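Local coordinates for iron-rich dpsA-homolog protein (PDB 1TJO) that probably protects DNA from oxidative damage by oxidising ferrous iron with hydrogen peroxide and storing it as ferric mineral inside a hollow twelve-subunit shell, at residues 124-129 with 161-166. Sequence-based numbering, arbitrary orientation.
Sequences AIYGDI and DDAHHI
The ring of Tyr-126 lies with one face against the backbone of helix 146-169, its centre beneath the N of Ala-163, 4.1 Å above the ring plane, with Ala-163 CA and Asp-162 C over the same face. At the ring's edge, in its plane, sits a water. Tyr-126 OH donates a hydrogen bond to this water (2.7 Å), which in turn donates to Asp-162 OD2 (2.7 Å). The phenol and carboxylate, their planes 74° apart, are thus joined through solvent, while Tyr-126 OH rests on Asp-162 CB at 3.4 Å. Tyrosine suits the place because its flat ring packs against apolar neighbours while its hydroxyl reaches a water held by the carboxylate of Asp-162.

With CG opposite the carbonyl carbon (chi1 -86°), the ring reaches across to the neighbouring helix. At its root, Tyr-126 CB meets Ala-163 CB at 3.6 Å; the small methyl lets the ring settle close to the backbone. Ile-166 comes in obliquely, its CD1 3.4 Å from Tyr-126 CE1, the slim end of a branched chain packed against the ring. Cutting Tyr-126 back to an alanine would probably open a gap between Ala-163 and Ile-166 CD1 where the ring lay, and leave the water bound to Asp-162 without its link to helix 115-142.

The two segments run roughly antiparallel, 147° between their N-to-C directions, their axes 9.7 Å apart, as neighbours in the ferritin-like four-helix bundle. Tyr-126 also packs on Leu-44 and Leu-48 of helix 24-54 and on Ala-70 of helix 60-87, so this one side chain joins all four long helices in the bundle's interior.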
# COMPACT_ATOMS: atom_id res chain seq x y z
N ALA A 124 -20.52 1.02 32.29
CA ALA A 124 -20.64 2.01 33.37
C ALA A 124 -19.46 2.97 33.37
O ALA A 124 -19.61 4.18 33.62
CB ALA A 124 -20.77 1.34 34.72
N ILE A 125 -18.28 2.45 33.11
CA ILE A 125 -17.11 3.29 32.97
C ILE A 125 -17.28 4.26 31.80
O ILE A 125 -17.02 5.44 31.94
CB ILE A 125 -15.83 2.46 32.83
CG1 ILE A 125 -15.56 1.63 34.09
CG2 ILE A 125 -14.70 3.38 32.57
CD1 ILE A 125 -14.44 0.66 33.95
N TYR A 126 -17.67 3.75 30.62
CA TYR A 126 -17.86 4.61 29.46
C TYR A 126 -18.80 5.73 29.73
O TYR A 126 -18.54 6.88 29.40
CB TYR A 126 -18.41 3.83 28.25
CG TYR A 126 -17.33 3.16 27.41
CD1 TYR A 126 -17.15 1.80 27.47
CD2 TYR A 126 -16.57 3.90 26.49
CE1 TYR A 126 -16.20 1.18 26.69
CE2 TYR A 126 -15.61 3.29 25.70
CZ TYR A 126 -15.43 1.92 25.80
OH TYR A 126 -14.52 1.25 25.03
N GLY A 127 -19.91 5.39 30.38
CA GLY A 127 -20.93 6.38 30.68
C GLY A 127 -20.43 7.48 31.55
O GLY A 127 -20.71 8.65 31.29
N ASP A 128 -19.67 7.14 32.56
CA ASP A 128 -19.10 8.15 33.46
C ASP A 128 -18.14 9.09 32.71
O ASP A 128 -18.12 10.31 32.92
CB ASP A 128 -18.32 7.44 34.56
CG ASP A 128 -19.23 6.78 35.61
OD1 ASP A 128 -20.47 6.82 35.52
OD2 ASP A 128 -18.72 6.17 36.55
N ILE A 129 -17.34 8.50 31.81
CA ILE A 129 -16.35 9.26 31.04
C ILE A 129 -17.05 10.16 30.03
O ILE A 129 -16.65 11.28 29.81
CB ILE A 129 -15.35 8.33 30.34
CG1 ILE A 129 -14.47 7.63 31.39
CG2 ILE A 129 -14.46 9.13 29.40
CD1 ILE A 129 -13.55 6.55 30.87
N ASP A 161 -19.02 5.75 20.33
CA ASP A 161 -19.25 4.64 19.43
C ASP A 161 -18.98 3.33 20.13
O ASP A 161 -19.77 2.36 20.02
CB ASP A 161 -18.34 4.76 18.21
CG ASP A 161 -18.81 3.87 17.07
OD1 ASP A 161 -17.97 3.14 16.51
OD2 ASP A 161 -20.01 3.79 16.74
N ASP A 162 -17.89 3.23 20.87
CA ASP A 162 -17.62 1.98 21.57
C ASP A 162 -18.61 1.66 22.69
O ASP A 162 -19.00 0.53 22.87
CB ASP A 162 -16.21 1.99 22.15
CG ASP A 162 -15.16 1.92 21.09
OD1 ASP A 162 -15.53 1.41 20.00
OD2 ASP A 162 -13.99 2.27 21.25
N ALA A 163 -19.04 2.69 23.43
CA ALA A 163 -20.08 2.50 24.45
C ALA A 163 -21.37 1.96 23.84
O ALA A 163 -22.01 1.06 24.37
CB ALA A 163 -20.35 3.79 25.17
N HIS A 164 -21.73 2.52 22.71
CA HIS A 164 -22.91 2.08 21.96
C HIS A 164 -22.78 0.62 21.51
O HIS A 164 -23.76 -0.12 21.58
CB HIS A 164 -23.15 3.02 20.77
CG HIS A 164 -24.10 2.48 19.77
ND1 HIS A 164 -23.69 1.97 18.56
CD2 HIS A 164 -25.44 2.31 19.84
CE1 HIS A 164 -24.76 1.54 17.90
NE2 HIS A 164 -25.82 1.72 18.66
N HIS A 165 -21.60 0.19 21.06
CA HIS A 165 -21.40 -1.19 20.65
C HIS A 165 -21.65 -2.11 21.83
O HIS A 165 -22.29 -3.14 21.71
CB HIS A 165 -19.97 -1.41 20.14
CG HIS A 165 -19.77 -1.01 18.73
ND1 HIS A 165 -19.34 -1.89 17.77
CD2 HIS A 165 -19.87 0.20 18.13
CE1 HIS A 165 -19.21 -1.24 16.62
NE2 HIS A 165 -19.53 0.02 16.81
N ILE A 166 -21.14 -1.73 22.99
CA ILE A 166 -21.37 -2.56 24.19
C ILE A 166 -22.84 -2.66 24.52
O ILE A 166 -23.35 -3.77 24.82
CB ILE A 166 -20.52 -2.07 25.40
CG1 ILE A 166 -19.03 -2.30 25.13
CG2 ILE A 166 -20.98 -2.71 26.73
CD1 ILE A 166 -18.10 -1.58 26.07
O HOH W 1 -12.86 2.78 23.62